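Long-range contacts in plasmin and fibronectin-binding protein A (Streptococcus pneumoniae, PDB 4MR0), which acts as a fibronectin-dependent adhesin and invasin of the bacterial cell surface, binding human fibronectin, plasmin, plasminogen and serum albumin: residues A[279-284]-A[330-335]; A[345-350]-A[374-379]; A[365-370]-A[388-393]; A[432-437]-A[465-470]; A[444-449]-A[482-487]. All coordinates share one frame; numbering follows the deposited sequence.

Contact 1. Residues A[279-284]-A[330-335]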
# COMPACT_ATOMS: atom_id res chain seq x y z
N LEU A 279 -6.84 -11.89 0.98
CA LEU A 279 -5.43 -12.23 1.12
C LEU A 279 -4.71 -12.09 -0.21
O LEU A 279 -5.19 -12.56 -1.24
CB LEU A 279 -5.29 -13.68 1.61
CG LEU A 279 -3.87 -14.27 1.68
CD1 LEU A 279 -3.08 -13.57 2.78
CD2 LEU A 279 -3.95 -15.78 1.98
N VAL A 280 -3.58 -11.41 -0.19
CA VAL A 280 -2.72 -11.27 -1.36
C VAL A 280 -1.46 -11.94 -0.81
O VAL A 280 -0.91 -11.48 0.19
CB VAL A 280 -2.46 -9.80 -1.70
CG1 VAL A 280 -1.44 -9.70 -2.83
CG2 VAL A 280 -3.78 -9.12 -2.13
N ASP A 281 -1.02 -13.02 -1.44
CA ASP A 281 0.13 -13.76 -0.94
C ASP A 281 1.13 -14.20 -2.00
O ASP A 281 0.75 -14.53 -3.13
CB ASP A 281 -0.41 -14.98 -0.16
CG ASP A 281 0.70 -15.79 0.53
OD1 ASP A 281 1.76 -15.24 0.87
OD2 ASP A 281 0.48 -17.00 0.75
N ASN A 282 2.41 -14.18 -1.63
CA ASN A 282 3.50 -14.64 -2.48
C ASN A 282 3.48 -14.13 -3.92
O ASN A 282 3.75 -14.87 -4.87
CB ASN A 282 3.50 -16.18 -2.46
CG ASN A 282 4.78 -16.78 -3.03
OD1 ASN A 282 5.87 -16.26 -2.81
ND2 ASN A 282 4.64 -17.88 -3.76
N SER A 283 3.18 -12.85 -4.08
CA SER A 283 3.10 -12.23 -5.40
C SER A 283 4.19 -11.20 -5.60
O SER A 283 4.89 -10.82 -4.65
CB SER A 283 1.73 -11.58 -5.58
OG SER A 283 0.70 -12.55 -5.55
N ARG A 284 4.31 -10.74 -6.84
CA ARG A 284 5.31 -9.76 -7.22
C ARG A 284 4.66 -8.62 -7.98
O ARG A 284 3.91 -8.84 -8.94
CB ARG A 284 6.38 -10.42 -8.10
CG ARG A 284 7.16 -11.53 -7.39
CD ARG A 284 7.54 -12.63 -8.37
NE ARG A 284 6.37 -13.39 -8.82
CZ ARG A 284 5.68 -14.23 -8.05
NH1 ARG A 284 6.02 -14.43 -6.78
NH2 ARG A 284 4.63 -14.87 -8.55
N THR A 330 -4.97 -9.02 4.45
CA THR A 330 -3.58 -9.36 4.72
C THR A 330 -2.78 -9.42 3.41
O THR A 330 -3.16 -10.13 2.47
CB THR A 330 -3.43 -10.75 5.41
OG1 THR A 330 -4.15 -10.76 6.66
CG2 THR A 330 -1.95 -11.05 5.70
N ILE A 331 -1.70 -8.66 3.37
CA ILE A 331 -0.80 -8.65 2.23
C ILE A 331 0.45 -9.27 2.84
O ILE A 331 0.95 -8.76 3.83
CB ILE A 331 -0.46 -7.21 1.76
CG1 ILE A 331 -1.75 -6.39 1.63
CG2 ILE A 331 0.26 -7.26 0.41
CD1 ILE A 331 -2.74 -6.93 0.60
N GLN A 332 0.97 -10.35 2.26
CA GLN A 332 2.14 -10.99 2.86
C GLN A 332 3.04 -11.72 1.88
O GLN A 332 2.61 -12.11 0.80
CB GLN A 332 1.69 -12.00 3.91
CG GLN A 332 0.77 -13.08 3.35
CD GLN A 332 0.45 -14.16 4.37
OE1 GLN A 332 0.24 -13.88 5.55
NE2 GLN A 332 0.39 -15.40 3.90
N ASN A 333 4.30 -11.88 2.28
CA ASN A 333 5.30 -12.60 1.50
C ASN A 333 5.40 -12.18 0.04
O ASN A 333 5.72 -12.99 -0.83
CB ASN A 333 5.02 -14.11 1.57
CG ASN A 333 4.73 -14.57 2.99
OD1 ASN A 333 5.40 -14.18 3.93
ND2 ASN A 333 3.71 -15.42 3.13
N SER A 334 5.14 -10.90 -0.22
CA SER A 334 5.18 -10.42 -1.59
C SER A 334 6.30 -9.43 -1.84
O SER A 334 6.81 -8.80 -0.92
CB SER A 334 3.83 -9.81 -1.96
OG SER A 334 2.82 -10.81 -1.89
N TYR A 335 6.67 -9.29 -3.11
CA TYR A 335 7.74 -8.40 -3.50
C TYR A 335 7.22 -7.22 -4.32
O TYR A 335 6.36 -7.37 -5.18
CB TYR A 335 8.79 -9.20 -4.29
CG TYR A 335 9.88 -8.36 -4.92
CD1 TYR A 335 9.65 -7.67 -6.10
CD2 TYR A 335 11.13 -8.25 -4.31
CE1 TYR A 335 10.65 -6.89 -6.68
CE2 TYR A 335 12.14 -7.47 -4.88
CZ TYR A 335 11.89 -6.79 -6.06
OH TYR A 335 12.86 -6.00 -6.62

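Contact 2. Residues A[345-350]-A[374-379]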
# COMPACT_ATOMS: atom_id res chain seq x y z
N LEU A 345 7.51 1.26 -8.00
CA LEU A 345 6.17 1.67 -7.59
C LEU A 345 6.32 2.92 -6.72
O LEU A 345 7.37 3.12 -6.10
CB LEU A 345 5.51 0.56 -6.77
CG LEU A 345 5.66 -0.88 -7.27
CD1 LEU A 345 4.95 -1.82 -6.30
CD2 LEU A 345 5.09 -1.02 -8.67
N VAL A 346 5.29 3.76 -6.68
CA VAL A 346 5.34 4.97 -5.87
C VAL A 346 5.04 4.61 -4.41
O VAL A 346 5.83 4.90 -3.51
CB VAL A 346 4.30 6.00 -6.37
CG1 VAL A 346 4.31 7.24 -5.48
CG2 VAL A 346 4.63 6.39 -7.81
N THR A 347 3.91 3.95 -4.19
CA THR A 347 3.48 3.52 -2.87
C THR A 347 2.98 2.09 -3.04
O THR A 347 2.08 1.84 -3.83
CB THR A 347 2.34 4.40 -2.33
OG1 THR A 347 2.82 5.72 -2.10
CG2 THR A 347 1.78 3.84 -1.03
N ALA A 348 3.57 1.15 -2.31
CA ALA A 348 3.15 -0.24 -2.45
C ALA A 348 1.76 -0.54 -1.90
O ALA A 348 0.93 -1.14 -2.60
CB ALA A 348 4.17 -1.17 -1.79
N ILE A 349 1.49 -0.10 -0.68
CA ILE A 349 0.21 -0.40 -0.03
C ILE A 349 -0.33 0.75 0.79
O ILE A 349 0.42 1.45 1.47
CB ILE A 349 0.36 -1.61 0.94
CG1 ILE A 349 0.99 -2.80 0.23
CG2 ILE A 349 -1.00 -1.99 1.52
CD1 ILE A 349 1.46 -3.90 1.17
N GLY A 350 -1.65 0.94 0.75
CA GLY A 350 -2.24 1.98 1.58
C GLY A 350 -3.48 2.61 0.99
O GLY A 350 -4.20 1.99 0.22
N MET A 374 10.86 1.78 -3.21
CA MET A 374 9.65 2.50 -3.60
C MET A 374 10.01 3.98 -3.70
O MET A 374 10.91 4.45 -3.01
CB MET A 374 8.54 2.31 -2.57
CG MET A 374 7.50 1.23 -2.92
SD MET A 374 8.05 -0.48 -3.05
CE MET A 374 8.76 -0.48 -4.75
N MET A 375 9.30 4.71 -4.56
CA MET A 375 9.57 6.14 -4.75
C MET A 375 9.08 7.02 -3.60
O MET A 375 9.70 8.04 -3.29
CB MET A 375 8.93 6.60 -6.07
CG MET A 375 9.10 8.08 -6.36
SD MET A 375 8.26 8.57 -7.90
CE MET A 375 6.73 9.06 -7.29
N TYR A 376 7.98 6.62 -2.96
CA TYR A 376 7.44 7.44 -1.89
C TYR A 376 7.27 6.72 -0.56
O TYR A 376 7.58 7.28 0.50
CB TYR A 376 6.10 8.03 -2.33
CG TYR A 376 5.51 9.03 -1.36
CD1 TYR A 376 6.32 9.95 -0.69
CD2 TYR A 376 4.13 9.08 -1.13
CE1 TYR A 376 5.78 10.89 0.17
CE2 TYR A 376 3.58 10.03 -0.27
CZ TYR A 376 4.41 10.93 0.38
OH TYR A 376 3.88 11.86 1.23
N ALA A 377 6.79 5.48 -0.61
CA ALA A 377 6.57 4.74 0.62
C ALA A 377 6.22 3.29 0.37
O ALA A 377 5.63 2.95 -0.66
CB ALA A 377 5.47 5.40 1.43
N GLY A 378 6.58 2.43 1.31
CA GLY A 378 6.22 1.03 1.18
C GLY A 378 4.78 0.92 1.64
O GLY A 378 3.95 0.25 1.02
N VAL A 379 4.48 1.63 2.73
CA VAL A 379 3.15 1.63 3.33
C VAL A 379 2.76 3.04 3.76
O VAL A 379 3.46 3.67 4.55
CB VAL A 379 3.12 0.71 4.59
CG1 VAL A 379 1.75 0.73 5.24
CG2 VAL A 379 3.51 -0.71 4.19

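Contact 3. Residues A[365-370]-A[388-393]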
# COMPACT_ATOMS: atom_id res chain seq x y z
N LYS A 365 -3.21 -6.48 7.97
CA LYS A 365 -1.90 -7.04 8.28
C LYS A 365 -1.00 -7.01 7.06
O LYS A 365 -1.38 -7.49 5.99
CB LYS A 365 -2.05 -8.48 8.77
CG LYS A 365 -2.86 -8.60 10.05
CD LYS A 365 -3.03 -10.06 10.46
CE LYS A 365 -3.75 -10.15 11.80
NZ LYS A 365 -4.17 -11.55 12.10
N ILE A 366 0.18 -6.43 7.22
CA ILE A 366 1.15 -6.32 6.13
C ILE A 366 2.35 -7.06 6.68
O ILE A 366 3.09 -6.52 7.50
CB ILE A 366 1.45 -4.84 5.85
CG1 ILE A 366 0.16 -4.17 5.36
CG2 ILE A 366 2.57 -4.72 4.84
CD1 ILE A 366 0.24 -2.67 5.21
N LEU A 367 2.53 -8.29 6.20
CA LEU A 367 3.56 -9.17 6.72
C LEU A 367 4.63 -9.73 5.79
O LEU A 367 4.36 -10.17 4.68
CB LEU A 367 2.88 -10.36 7.38
CG LEU A 367 1.62 -10.06 8.21
CD1 LEU A 367 0.92 -11.37 8.55
CD2 LEU A 367 2.00 -9.30 9.48
N ASN A 368 5.86 -9.73 6.29
CA ASN A 368 6.98 -10.30 5.57
C ASN A 368 7.06 -9.98 4.07
O ASN A 368 7.29 -10.89 3.27
CB ASN A 368 6.92 -11.82 5.77
CG ASN A 368 6.85 -12.21 7.24
OD1 ASN A 368 6.25 -13.23 7.60
ND2 ASN A 368 7.46 -11.40 8.09
N ASN A 369 6.86 -8.72 3.70
CA ASN A 369 6.96 -8.32 2.30
C ASN A 369 8.30 -7.63 2.07
O ASN A 369 8.95 -7.20 3.03
CB ASN A 369 5.86 -7.32 1.92
CG ASN A 369 4.47 -7.86 2.14
OD1 ASN A 369 3.78 -7.50 3.11
ND2 ASN A 369 4.04 -8.75 1.26
N HIS A 370 8.70 -7.52 0.81
CA HIS A 370 9.95 -6.84 0.46
C HIS A 370 9.58 -5.63 -0.41
O HIS A 370 9.15 -5.78 -1.55
CB HIS A 370 10.88 -7.77 -0.32
CG HIS A 370 12.21 -7.15 -0.67
ND1 HIS A 370 13.20 -7.83 -1.34
CD2 HIS A 370 12.70 -5.91 -0.42
CE1 HIS A 370 14.25 -7.04 -1.49
NE2 HIS A 370 13.97 -5.87 -0.94
N LEU A 388 -1.21 -3.94 11.44
CA LEU A 388 0.01 -4.60 11.85
C LEU A 388 0.96 -4.65 10.66
O LEU A 388 0.67 -5.31 9.65
CB LEU A 388 -0.28 -6.03 12.35
CG LEU A 388 0.98 -6.84 12.72
CD1 LEU A 388 1.76 -6.12 13.82
CD2 LEU A 388 0.57 -8.25 13.18
N ILE A 389 2.06 -3.93 10.78
CA ILE A 389 3.10 -3.88 9.75
C ILE A 389 4.28 -4.57 10.42
O ILE A 389 5.00 -3.96 11.21
CB ILE A 389 3.45 -2.43 9.41
CG1 ILE A 389 2.19 -1.71 8.91
CG2 ILE A 389 4.54 -2.40 8.35
CD1 ILE A 389 2.23 -0.20 9.05
N LYS A 390 4.47 -5.84 10.09
CA LYS A 390 5.51 -6.64 10.74
C LYS A 390 6.40 -7.51 9.87
O LYS A 390 5.95 -8.15 8.91
CB LYS A 390 4.82 -7.50 11.80
CG LYS A 390 5.71 -8.47 12.53
CD LYS A 390 5.00 -8.96 13.79
CE LYS A 390 4.97 -10.47 13.87
NZ LYS A 390 4.18 -11.06 12.75
N GLY A 391 7.69 -7.53 10.24
CA GLY A 391 8.66 -8.35 9.54
C GLY A 391 8.91 -8.06 8.08
O GLY A 391 9.34 -8.95 7.33
N ASN A 392 8.67 -6.82 7.66
CA ASN A 392 8.87 -6.43 6.28
C ASN A 392 10.28 -5.87 6.08
O ASN A 392 10.94 -5.46 7.03
CB ASN A 392 7.86 -5.35 5.88
CG ASN A 392 6.43 -5.83 5.99
OD1 ASN A 392 5.93 -6.55 5.12
ND2 ASN A 392 5.76 -5.44 7.08
N ARG A 393 10.73 -5.87 4.83
CA ARG A 393 12.04 -5.33 4.49
C ARG A 393 11.84 -4.14 3.55
O ARG A 393 11.28 -4.29 2.46
CB ARG A 393 12.89 -6.41 3.82
CG ARG A 393 14.15 -5.87 3.17
CD ARG A 393 15.00 -6.99 2.61
NE ARG A 393 16.09 -6.48 1.80
CZ ARG A 393 17.01 -7.25 1.21
NH1 ARG A 393 16.95 -8.57 1.35
NH2 ARG A 393 17.96 -6.70 0.47

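Contact 4. Residues A[432-437]-A[465-470]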
# COMPACT_ATOMS: atom_id res chain seq x y z
N VAL A 432 0.54 -0.93 14.77
CA VAL A 432 1.74 -1.57 15.28
C VAL A 432 2.72 -1.73 14.13
O VAL A 432 2.40 -2.30 13.08
CB VAL A 432 1.42 -2.97 15.88
CG1 VAL A 432 2.71 -3.66 16.32
CG2 VAL A 432 0.49 -2.81 17.07
N ILE A 433 3.92 -1.18 14.32
CA ILE A 433 5.00 -1.24 13.35
C ILE A 433 6.10 -1.98 14.09
O ILE A 433 6.80 -1.39 14.92
CB ILE A 433 5.45 0.18 12.97
CG1 ILE A 433 4.27 0.94 12.36
CG2 ILE A 433 6.60 0.13 11.98
CD1 ILE A 433 4.50 2.43 12.22
N ALA A 434 6.26 -3.26 13.80
CA ALA A 434 7.24 -4.06 14.52
C ALA A 434 8.12 -4.98 13.71
O ALA A 434 7.72 -5.50 12.67
CB ALA A 434 6.51 -4.88 15.57
N GLU A 435 9.33 -5.18 14.20
CA GLU A 435 10.29 -6.09 13.60
C GLU A 435 10.52 -5.94 12.09
O GLU A 435 10.71 -6.94 11.39
CB GLU A 435 9.85 -7.53 13.91
CG GLU A 435 9.73 -7.83 15.41
CD GLU A 435 8.67 -8.87 15.73
OE1 GLU A 435 8.74 -10.00 15.19
OE2 GLU A 435 7.75 -8.56 16.53
N ASN A 436 10.51 -4.71 11.60
CA ASN A 436 10.75 -4.46 10.18
C ASN A 436 12.22 -4.06 10.02
O ASN A 436 12.82 -3.51 10.95
CB ASN A 436 9.86 -3.32 9.67
CG ASN A 436 8.39 -3.63 9.78
OD1 ASN A 436 7.85 -4.39 8.98
ND2 ASN A 436 7.74 -3.07 10.79
N ILE A 437 12.79 -4.32 8.85
CA ILE A 437 14.17 -3.95 8.59
C ILE A 437 14.18 -2.88 7.51
O ILE A 437 13.52 -3.03 6.48
CB ILE A 437 15.02 -5.14 8.09
CG1 ILE A 437 14.96 -6.30 9.09
CG2 ILE A 437 16.48 -4.70 7.90
CD1 ILE A 437 13.67 -7.10 9.02
N THR A 465 2.38 1.84 18.23
CA THR A 465 3.50 1.05 18.76
C THR A 465 4.57 0.84 17.69
O THR A 465 4.29 0.32 16.61
CB THR A 465 3.03 -0.34 19.25
OG1 THR A 465 2.11 -0.18 20.34
CG2 THR A 465 4.21 -1.18 19.72
N VAL A 466 5.79 1.24 18.01
CA VAL A 466 6.93 1.08 17.11
C VAL A 466 7.97 0.31 17.92
O VAL A 466 8.68 0.89 18.76
CB VAL A 466 7.51 2.44 16.68
CG1 VAL A 466 8.65 2.22 15.71
CG2 VAL A 466 6.41 3.30 16.03
N THR A 467 8.07 -0.99 17.65
CA THR A 467 8.99 -1.84 18.41
C THR A 467 9.87 -2.79 17.61
O THR A 467 9.47 -3.29 16.56
CB THR A 467 8.21 -2.71 19.40
OG1 THR A 467 7.24 -3.48 18.68
CG2 THR A 467 7.51 -1.86 20.44
N LYS A 468 11.06 -3.04 18.15
CA LYS A 468 12.01 -3.97 17.57
C LYS A 468 12.31 -3.84 16.09
O LYS A 468 12.62 -4.82 15.42
CB LYS A 468 11.58 -5.41 17.89
CG LYS A 468 11.69 -5.74 19.38
CD LYS A 468 11.40 -7.21 19.68
CE LYS A 468 11.68 -7.51 21.15
NZ LYS A 468 11.36 -8.92 21.54
N ASN A 469 12.21 -2.62 15.56
CA ASN A 469 12.53 -2.40 14.16
C ASN A 469 14.03 -2.15 14.06
O ASN A 469 14.65 -1.66 15.01
CB ASN A 469 11.78 -1.18 13.63
CG ASN A 469 10.29 -1.36 13.66
OD1 ASN A 469 9.62 -0.93 14.61
ND2 ASN A 469 9.75 -2.00 12.64
N VAL A 470 14.60 -2.49 12.92
CA VAL A 470 16.02 -2.29 12.69
C VAL A 470 16.21 -1.35 11.51
O VAL A 470 15.83 -1.67 10.38
CB VAL A 470 16.75 -3.62 12.38
CG1 VAL A 470 18.20 -3.35 12.02
CG2 VAL A 470 16.67 -4.54 13.59
O HOH W 1 7.99 -6.25 18.38

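Contact 5. Residues A[444-449]-A[482-487]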
# COMPACT_ATOMS: atom_id res chain seq x y z
N LYS A 444 17.21 11.63 1.73
CA LYS A 444 15.90 12.27 1.82
C LYS A 444 14.80 11.32 2.28
O LYS A 444 13.63 11.71 2.37
CB LYS A 444 15.50 12.87 0.46
CG LYS A 444 16.27 14.12 0.06
CD LYS A 444 15.82 14.59 -1.32
CE LYS A 444 16.06 16.08 -1.51
NZ LYS A 444 17.49 16.45 -1.34
N THR A 445 15.17 10.07 2.56
CA THR A 445 14.18 9.08 2.98
C THR A 445 14.13 8.83 4.49
O THR A 445 15.14 8.55 5.14
CB THR A 445 14.40 7.73 2.26
OG1 THR A 445 14.07 7.87 0.87
CG2 THR A 445 13.52 6.64 2.86
N LYS A 446 12.92 8.94 5.02
CA LYS A 446 12.64 8.73 6.43
C LYS A 446 12.15 7.28 6.53
O LYS A 446 11.40 6.81 5.68
CB LYS A 446 11.53 9.69 6.86
CG LYS A 446 11.34 9.85 8.36
CD LYS A 446 10.13 10.73 8.64
CE LYS A 446 10.51 12.00 9.38
NZ LYS A 446 10.23 13.22 8.57
N ALA A 447 12.59 6.56 7.56
CA ALA A 447 12.17 5.17 7.71
C ALA A 447 10.72 5.05 8.16
O ALA A 447 9.89 4.46 7.48
CB ALA A 447 13.08 4.46 8.72
N ILE A 448 10.43 5.63 9.32
CA ILE A 448 9.10 5.56 9.90
C ILE A 448 8.52 6.91 10.29
O ILE A 448 9.21 7.75 10.87
CB ILE A 448 9.12 4.69 11.18
CG1 ILE A 448 9.63 3.29 10.85
CG2 ILE A 448 7.74 4.65 11.81
CD1 ILE A 448 9.90 2.43 12.08
N ARG A 449 7.23 7.08 9.99
CA ARG A 449 6.52 8.30 10.32
C ARG A 449 5.07 8.00 10.69
O ARG A 449 4.38 7.27 9.98
CB ARG A 449 6.56 9.26 9.12
CG ARG A 449 5.78 10.54 9.31
CD ARG A 449 5.98 11.47 8.12
NE ARG A 449 5.42 12.80 8.38
CZ ARG A 449 4.14 13.11 8.27
NH1 ARG A 449 3.25 12.20 7.89
NH2 ARG A 449 3.74 14.35 8.54
N ASN A 482 15.15 9.47 11.61
CA ASN A 482 14.90 8.11 11.18
C ASN A 482 13.47 7.72 11.56
O ASN A 482 12.77 7.06 10.79
CB ASN A 482 15.89 7.14 11.83
CG ASN A 482 17.26 7.18 11.17
OD1 ASN A 482 18.27 7.48 11.82
ND2 ASN A 482 17.30 6.87 9.88
N ILE A 483 13.04 8.16 12.74
CA ILE A 483 11.69 7.86 13.22
C ILE A 483 11.02 9.12 13.76
O ILE A 483 11.51 9.74 14.71
CB ILE A 483 11.73 6.81 14.35
CG1 ILE A 483 12.36 5.51 13.83
CG2 ILE A 483 10.32 6.56 14.89
CD1 ILE A 483 12.54 4.45 14.89
N GLU A 484 9.90 9.49 13.14
CA GLU A 484 9.15 10.66 13.55
C GLU A 484 7.76 10.31 14.05
O GLU A 484 7.00 9.60 13.39
CB GLU A 484 9.02 11.65 12.38
CG GLU A 484 7.87 12.64 12.57
CD GLU A 484 7.69 13.59 11.39
OE1 GLU A 484 7.75 13.12 10.23
OE2 GLU A 484 7.48 14.79 11.64
N LEU A 485 7.43 10.82 15.23
CA LEU A 485 6.13 10.61 15.84
C LEU A 485 5.61 12.00 16.15
O LEU A 485 6.10 12.68 17.05
CB LEU A 485 6.30 9.77 17.11
CG LEU A 485 6.80 8.38 16.69
CD1 LEU A 485 7.76 7.82 17.70
CD2 LEU A 485 5.59 7.47 16.48
N LEU A 486 4.60 12.41 15.39
CA LEU A 486 4.02 13.73 15.51
C LEU A 486 2.56 13.75 15.95
O LEU A 486 1.69 13.18 15.29
CB LEU A 486 4.17 14.47 14.18
CG LEU A 486 3.57 15.87 14.04
CD1 LEU A 486 4.26 16.84 15.01
CD2 LEU A 486 3.75 16.34 12.60
N ARG A 487 2.32 14.43 17.07
CA ARG A 487 1.00 14.60 17.65
C ARG A 487 0.18 13.35 17.93
O ARG A 487 -1.01 13.29 17.60
CB ARG A 487 0.16 15.56 16.80
CG ARG A 487 0.78 16.94 16.69
CD ARG A 487 -0.20 17.97 16.17
NE ARG A 487 0.51 19.20 15.83
CZ ARG A 487 1.19 19.37 14.70
NH1 ARG A 487 1.24 18.41 13.80
NH2 ARG A 487 1.85 20.50 14.50
O HOH W 2 6.16 15.68 9.43

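Contact 1. Residues A[279-284]-A[330-335]
Asp281 reaches across to Gln332 and Asn333 on the neighbouring strand of the next coil. CB packs on Gln332, 4.2 Å from that residue's CG. Because Asp281 CG is anti to the backbone N (chi1 -176°), it comes to 3.4 Å from Gln332 NE2, with carboxylate and amide planes turned 76° apart. At the tip, OD1 accepts a bond of 3.0 Å from Asn333 ND2, which approaches on the syn side and somewhat out of the carboxylate plane, and a weak one of 3.3 Å from Gln332 NE2. OD2 lies 3.5 Å from Gln332 NE2. An acid suits a place where one amide donates well and a second weakly. Asn282 and Asn333 bend the chain with positive phi, a conformation asparagine tolerates well. Just beyond, the buried Ser334 OG accepts from Ser283 N at 3.0 Å and donates to Gln332 O, which Asn282 N also reaches. On the inward face Val280 CG2 packs against Ile331 CD1 at 3.7 Å, while the mixed pairs Leu279–Thr330 and Asp281–Gln332 face outward. Parallel strands in such register are typical of successive coils of a right-handed parallel beta-helix, the pectate lyase-like fold.

Contact 2. Residues A[345-350]-A[374-379]
Val346 O is gripped by two consecutive amides of the opposing segment, Tyr376 N at 2.8 Å and Ala377 N at 3.1 Å, both lying in its carbonyl plane. Leu345 O takes Met375 N just before them, while Ala377 O and Gly378 O receive Ala348 N and Ile349 N farther on. Beside these bonds, Val346 sets both methyls against Met375 CE. The approach of Val346 CG2 to that atom, 3.4 Å, is tighter than usual for two carbons; the bend at Met375 chi3 (93°) turns CE onto the valine, and Ile299 covers both residues. These are matching corners of two coils of the beta-helix, largely within the second and third PbH1 repeats, where the chain turns from one face of the solenoid to another. Flexible, unbranched Met374 suits such a bend: its CE rests 4.0 Å from Leu345 CB and its SD 4.1 Å from Ala348 CB. Alanine fits at 348, where Ala348 CB comes within 3.2 Å of Gly378 O. Thr347 OG1 lies at the edge of the Tyr376 ring, near its plane and 3.7 Å from CD2. At the corner, Ile349 and Val379 turn to the inner face, where both touch Ile366.

Contact 3. Residues A[365-370]-A[388-393]
Strands 365-367 and 388-390 run parallel, their axes 4.8 Å apart, and Ile366 N, Lys390 N and Asn368 N are donors in an alternating ladder before the chains bend together at Asn368 and Gly391. Past the bend Asn392 turns its buried amide against the backbone of residues 366-369 in the preceding coil. Its ND2 gives a nearly straight bond of 2.9 Å to Ile366 O, in the plane of the amide but above the carbonyl plane, while Lys390 N comes in almost in line with the same carbonyl. Its OD1 accepts from Asn369 N at 2.8 Å. Asparagine suits this place because one flat group offers both donor and acceptor; Asn436 of the following coil bonds in turn to Asn392 N and Ile389 O, as in the asparagine ladders of beta-helices. Gly391 has positive phi and no CB to run into Asn368 ND2, which lies 3.6 Å from Gly391 CA and donates to Gly391 O. Outside, Leu367 CD2 meets Leu388 CD2 at 4.1 Å. His370 and Arg393 both put CG anti to the backbone N, and the extended arginine lies flat on the imidazole, group centres 4.4 Å apart and planes at 26°. Arg393 CD sits over the ring face, offset toward its rim. Asp395 OD2 bonds both His370 NE2 and Arg393 NE, so the acid probably favours a protonated imidazole while the guanidinium stacked on it opposes this.

Contact 4. Residues A[432-437]-A[465-470]
Strands 432-434 and 465-467 lie parallel at 5°, their axes 4.8 Å apart, joined by Ile433 N to Thr465 O at 2.8 Å, Thr467 N to Ile433 O and Glu435 N to Thr467 O. Beyond the bend at Glu435 and Lys468 the pairing resumes with Val470 N to Asn436 O. On the inner face Ile433 CD1 packs 4.3 Å from Val466 CG2, and Ile433 CG2 lies against the amide of Asn469, the two side chains at about a right angle. Asn436 and Asn469 lie side by side, pointing the same way, their amides nearly coplanar, 10° apart, as in an asparagine ladder of a parallel beta-helix; Asn436 bonds back to Asn392 N and Ile389 O of the preceding coil. On the outer face Thr467 OG1 sits between the backbone N and the carbonyl carbon (chi1 57°), which brings it 3.5 Å from Ala434 CB, where the small alanine suits so near a neighbour. The same hydroxyl shares a water, 2.9 Å from Thr467 OG1, that donates to Glu435 OE2 at 3.0 Å. Glu435 CG runs alongside Lys468 CB at 3.9 Å, yet Glu435 OE2 and Lys468 NZ remain 6.2 Å apart, so any attraction between these exposed charges is probably weak.

Contact 5. Residues A[444-449]-A[482-487]
Arg449 and Glu484 both put CG anti to the backbone N (chi1 177° and 160°), and their extended chains then run side by side, while Lys446 is bent at chi4 (117°) to bring NZ in from across. The two cations meet at Glu484 OE1, 3.0 Å from Lys446 NZ and 3.0 Å from Arg449 NE, two salt bridges whose hydrogen bonds are weak. The guanidinium and carboxylate planes are steeply turned against each other, and OE1 lies at the guanidinium edge. A water bridges the pair as well, accepting from Arg449 NH2 at 2.9 Å and donating to Glu484 OE2 at 2.7 Å. Lys446 CE also lies 3.4 Å from Glu484 CB, covering the stem of the acid. Two cations around one carboxylate probably keep it ionised. Beneath, Asn482 O accepts from Ile448 N at 3.1 Å and weakly from Ala447 N, and Glu484 N bonds to Ile448 O. Ile448 and Ile483, aliphatic as suits the inner face, pack with Ile448 CB 4.3 Å from Ile483 CG1. Asp453 takes Arg449 NH2 in a further salt bridge. Strand 445-451 stands between 410-415 and 483-486 in this face of the beta-helix, and strands 431-440 and 462-473 pack on its inner side.

In the fold
From the N terminus, contact 1 closes a long excursion between strands 278-289 and 329-337 before the others begin. Contact 2 opens at 345-350, and contact 3 starts inside its loop and ends beyond it, so these two cross; contacts 4 and 5 cross likewise, after contact 3 has closed. Contacts 1, 3 and 4 lie in succession along one face of the beta-helix, where strand 329-337 pairs with 364-372 and strand 387-396 with 431-440. Contacts 2 and 5 belong to a different face, about 15 Å apart between centres. The faces meet through the core: Ile331 on Ile349, Val379 on Ile366 and Ile389, and Val466 on Ile448. All help build the beta-helical part of the longer adhesin.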